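Local coordinates for chitinase (Paenibacillus sp. FPU-7, PDB 5GZT), which probably catalyses the random endo-hydrolysis of the beta-1,4 linkages between N-acetylglucosamine units in chitin and chitodextrins, as a multi-modular enzyme of the bacterial cell surface, at residues 72-78 with 92-98. Residues are numbered along the deposited sequence; the frame is centred on the assembly and turned at random.
With NA (sodium ion), chain C.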
ATOM      1  N   SER B  72     -58.956   9.431  -3.293  1.00 39.63           N
ATOM      2  CA  SER B  72     -57.576   9.365  -3.857  1.00 48.02           C
ATOM      3  C   SER B  72     -57.680   9.633  -5.338  1.00 47.91           C
ATOM      4  O   SER B  72     -58.295   8.835  -6.032  1.00 44.21           O
ATOM      5  CB  SER B  72     -56.938   8.000  -3.653  1.00 46.13           C
ATOM      6  OG  SER B  72     -55.549   8.050  -3.920  1.00 55.44           O
ATOM      7  N   PHE B  73     -57.137  10.772  -5.814  1.00 43.60           N
ATOM      8  CA  PHE B  73     -57.337  11.177  -7.193  1.00 35.99           C
ATOM      9  C   PHE B  73     -55.990  11.273  -7.915  1.00 34.55           C
ATOM     10  O   PHE B  73     -54.921  11.290  -7.317  1.00 31.55           O
ATOM     11  CB  PHE B  73     -58.152  12.460  -7.290  1.00 36.73           C
ATOM     12  CG  PHE B  73     -59.491  12.397  -6.617  1.00 38.99           C
ATOM     13  CD1 PHE B  73     -59.610  12.620  -5.255  1.00 36.89           C
ATOM     14  CD2 PHE B  73     -60.639  12.154  -7.347  1.00 38.03           C
ATOM     15  CE1 PHE B  73     -60.852  12.596  -4.636  1.00 35.33           C
ATOM     16  CE2 PHE B  73     -61.897  12.092  -6.725  1.00 39.32           C
ATOM     17  CZ  PHE B  73     -61.997  12.321  -5.369  1.00 40.22           C
ATOM     18  N   THR B  74     -56.047  11.266  -9.234  1.00 36.39           N
ATOM     19  CA  THR B  74     -54.796  11.350 -10.010  1.00 38.12           C
ATOM     20  C   THR B  74     -54.590  12.830 -10.377  1.00 34.59           C
ATOM     21  O   THR B  74     -53.918  13.547  -9.642  1.00 35.69           O
ATOM     22  CB  THR B  74     -54.853  10.402 -11.250  1.00 33.89           C
ATOM     23  OG1 THR B  74     -56.097  10.597 -11.943  1.00 30.93           O
ATOM     24  CG2 THR B  74     -54.771   8.984 -10.801  1.00 36.10           C
ATOM     25  N   ASP B  75     -55.219  13.247 -11.480  1.00 33.20           N
ATOM     26  CA  ASP B  75     -55.101  14.556 -12.031  1.00 35.10           C
ATOM     27  C   ASP B  75     -56.417  15.192 -11.769  1.00 34.69           C
ATOM     28  O   ASP B  75     -57.471  14.653 -12.161  1.00 33.89           O
ATOM     29  CB  ASP B  75     -54.867  14.565 -13.567  1.00 35.29           C
ATOM     30  CG  ASP B  75     -53.535  13.957 -13.967  1.00 36.32           C
ATOM     31  OD1 ASP B  75     -52.482  14.458 -13.582  1.00 42.59           O
ATOM     32  OD2 ASP B  75     -53.534  13.007 -14.734  1.00 36.67           O
ATOM     33  N   VAL B  76     -56.350  16.355 -11.143  1.00 31.93           N
ATOM     34  CA  VAL B  76     -57.536  17.153 -10.928  1.00 32.28           C
ATOM     35  C   VAL B  76     -57.214  18.512 -11.470  1.00 28.96           C
ATOM     36  O   VAL B  76     -56.247  19.128 -11.032  1.00 25.77           O
ATOM     37  CB  VAL B  76     -57.861  17.321  -9.447  1.00 31.36           C
ATOM     38  CG1 VAL B  76     -59.073  18.251  -9.257  1.00 31.17           C
ATOM     39  CG2 VAL B  76     -58.055  15.975  -8.829  1.00 33.46           C
ATOM     40  N   ASP B  77     -58.127  18.997 -12.287  1.00 28.30           N
ATOM     41  CA  ASP B  77     -57.952  20.132 -13.118  1.00 33.02           C
ATOM     42  C   ASP B  77     -59.041  21.153 -12.946  1.00 30.47           C
ATOM     43  O   ASP B  77     -60.200  20.832 -13.266  1.00 27.73           O
ATOM     44  CB  ASP B  77     -58.053  19.616 -14.563  1.00 41.47           C
ATOM     45  CG  ASP B  77     -56.852  19.858 -15.305  1.00 48.47           C
ATOM     46  OD1 ASP B  77     -55.824  19.164 -15.040  1.00 50.97           O
ATOM     47  OD2 ASP B  77     -56.979  20.787 -16.100  1.00 58.64           O
ATOM     48  N   VAL B  78     -58.694  22.378 -12.558  1.00 26.87           N
ATOM     49  CA  VAL B  78     -59.667  23.426 -12.367  1.00 29.22           C
ATOM     50  C   VAL B  78     -59.475  24.336 -13.577  1.00 36.07           C
ATOM     51  O   VAL B  78     -58.494  25.084 -13.650  1.00 31.48           O
ATOM     52  CB  VAL B  78     -59.424  24.186 -11.067  1.00 28.41           C
ATOM     53  CG1 VAL B  78     -60.477  25.216 -10.830  1.00 29.40           C
ATOM     54  CG2 VAL B  78     -59.263  23.226  -9.909  1.00 28.12           C
ATOM     55  N   THR B  92     -56.199  12.357  -1.158  1.00 33.97           N
ATOM     56  CA  THR B  92     -54.945  12.636  -1.872  1.00 31.83           C
ATOM     57  C   THR B  92     -55.242  13.018  -3.324  1.00 31.04           C
ATOM     58  O   THR B  92     -56.236  12.621  -3.891  1.00 29.59           O
ATOM     59  CB  THR B  92     -53.999  11.431  -1.893  1.00 34.53           C
ATOM     60  OG1 THR B  92     -54.718  10.309  -2.446  1.00 31.42           O
ATOM     61  CG2 THR B  92     -53.415  11.146  -0.517  1.00 36.91           C
ATOM     62  N   ILE B  93     -54.378  13.863  -3.885  1.00 35.35           N
ATOM     63  CA  ILE B  93     -54.445  14.269  -5.302  1.00 32.09           C
ATOM     64  C   ILE B  93     -53.004  14.253  -5.775  1.00 31.06           C
ATOM     65  O   ILE B  93     -52.116  14.868  -5.165  1.00 29.76           O
ATOM     66  CB  ILE B  93     -55.059  15.648  -5.561  1.00 30.42           C
ATOM     67  CG1 ILE B  93     -56.547  15.714  -5.196  1.00 30.79           C
ATOM     68  CG2 ILE B  93     -54.969  15.970  -7.033  1.00 31.06           C
ATOM     69  CD1 ILE B  93     -57.089  17.141  -5.075  1.00 30.55           C
ATOM     70  N   GLU B  94     -52.739  13.519  -6.840  1.00 29.64           N
ATOM     71  CA  GLU B  94     -51.325  13.505  -7.395  1.00 30.43           C
ATOM     72  C   GLU B  94     -50.953  14.851  -7.995  1.00 24.45           C
ATOM     73  O   GLU B  94     -49.935  15.427  -7.685  1.00 26.13           O
ATOM     74  CB  GLU B  94     -51.137  12.395  -8.444  1.00 36.66           C
ATOM     75  CG  GLU B  94     -50.826  11.004  -7.879  1.00 45.72           C
ATOM     76  CD  GLU B  94     -51.132   9.834  -8.865  1.00 52.67           C
ATOM     77  OE1 GLU B  94     -51.285  10.037 -10.091  1.00 62.88           O
ATOM     78  OE2 GLU B  94     -51.227   8.687  -8.388  1.00 56.51           O
ATOM     79  N   ARG B  95     -51.793  15.357  -8.846  1.00 26.81           N
ATOM     80  CA  ARG B  95     -51.464  16.588  -9.527  0.50 27.44           C
ATOM     81  C   ARG B  95     -52.727  17.414  -9.613  1.00 26.66           C
ATOM     82  O   ARG B  95     -53.726  17.032 -10.219  1.00 27.20           O
ATOM     83  CB  ARG B  95     -50.792  16.309 -10.904  0.50 25.81           C
ATOM     84  CG  ARG B  95     -49.421  15.586 -10.816  0.50 25.14           C
ATOM     85  CD  ARG B  95     -48.925  14.880 -12.119  0.50 24.21           C
ATOM     86  NE  ARG B  95     -49.990  14.055 -12.697  0.50 24.65           N
ATOM     87  CZ  ARG B  95     -50.236  12.763 -12.404  0.50 23.47           C
ATOM     88  NH1 ARG B  95     -49.498  12.060 -11.575  0.50 23.45           N
ATOM     89  NH2 ARG B  95     -51.254  12.180 -12.948  0.50 23.53           N
ATOM     90  N   LEU B  96     -52.671  18.567  -8.988  1.00 27.20           N
ATOM     91  CA  LEU B  96     -53.819  19.447  -9.042  1.00 26.48           C
ATOM     92  C   LEU B  96     -53.334  20.624  -9.827  1.00 24.36           C
ATOM     93  O   LEU B  96     -52.280  21.192  -9.490  1.00 23.21           O
ATOM     94  CB  LEU B  96     -54.214  19.872  -7.622  1.00 27.77           C
ATOM     95  CG  LEU B  96     -55.271  20.936  -7.347  1.00 30.96           C
ATOM     96  CD1 LEU B  96     -56.528  20.860  -8.139  1.00 34.52           C
ATOM     97  CD2 LEU B  96     -55.642  20.864  -5.846  1.00 32.29           C
ATOM     98  N   THR B  97     -54.125  21.063 -10.800  1.00 24.81           N
ATOM     99  CA  THR B  97     -53.710  22.121 -11.698  1.00 27.55           C
ATOM    100  C   THR B  97     -54.789  23.136 -11.777  1.00 26.71           C
ATOM    101  O   THR B  97     -55.937  22.776 -12.006  1.00 26.39           O
ATOM    102  CB  THR B  97     -53.385  21.527 -13.117  1.00 28.31           C
ATOM    103  OG1 THR B  97     -52.242  20.646 -13.026  1.00 28.43           O
ATOM    104  CG2 THR B  97     -53.106  22.668 -14.115  1.00 28.64           C
ATOM    105  N   VAL B  98     -54.422  24.416 -11.592  1.00 24.17           N
ATOM    106  CA  VAL B  98     -55.365  25.473 -11.668  1.00 22.51           C
ATOM    107  C   VAL B  98     -54.997  26.247 -12.953  1.00 26.53           C
ATOM    108  O   VAL B  98     -53.926  26.839 -13.064  1.00 23.12           O
ATOM    109  CB  VAL B  98     -55.310  26.362 -10.419  1.00 23.00           C
ATOM    110  CG1 VAL B  98     -56.402  27.375 -10.504  1.00 23.37           C
ATOM    111  CG2 VAL B  98     -55.425  25.501  -9.130  1.00 24.04           C
TER
HETATM  112 NA    NA C4001     -59.358   6.735  -6.561  1.00 50.48          NA
HETATM  113  O   HOH W   1     -53.819  18.088 -13.166  1.00 34.63           O
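A salt bridge between Asp75 and Arg95 is the strongest side-chain link between these parallel strands: Asp75 OD1 accepts from both Arg95 NE and Arg95 NH2, each at 2.7 Å, and Asp75 OD2 takes a further bond from Arg95 NH2 at 3.0 Å. Glu94 OE1 extends the charge network through a weak bond from Arg95 NH1 (3.1 Å). Further along the same face, a water bridges Asp77 OD1 (2.9 Å), Arg95 O (3.1 Å) and Thr97 OG1 (3.0 Å).

Backbone pairing is in exact register, residue n facing n+20. Phe73 N binds Thr92 O (2.8 Å) and Glu94 N binds Phe73 O (3.2 Å); beyond the corner at Thr74 and Glu94, where both chains bend together, Arg95 N binds Thr74 O (2.9 Å), Val76 N binds Arg95 O (2.9 Å), Thr97 N binds Val76 O (2.9 Å) and Val78 N binds Thr97 O (2.8 Å). Ser72 O, 2.4 Å from the sodium ion NA, completes a site shared with Glu44, Thr50 and Phe52.

The opposite face is apolar. Val76 CG2 meets Ile93 CG2 at 3.6 Å, while Leu96 CD1 lies 3.8 Å from Val76 CG1 and 4.0 Å from Val78 CG2, so the aliphatic side chains interlock both in register (Val76 over Leu96) and diagonally.

Such in-register stacking of successive turns is characteristic of a parallel beta-helix. Strand 55-57 pairs with 72-78 on one side and strand 114-120 lies beyond 92-98 on the other, while Leu86, Val88 and Ile107 of strands 85-89 and 106-109, in another sheet, close over the buried aliphatic side chains.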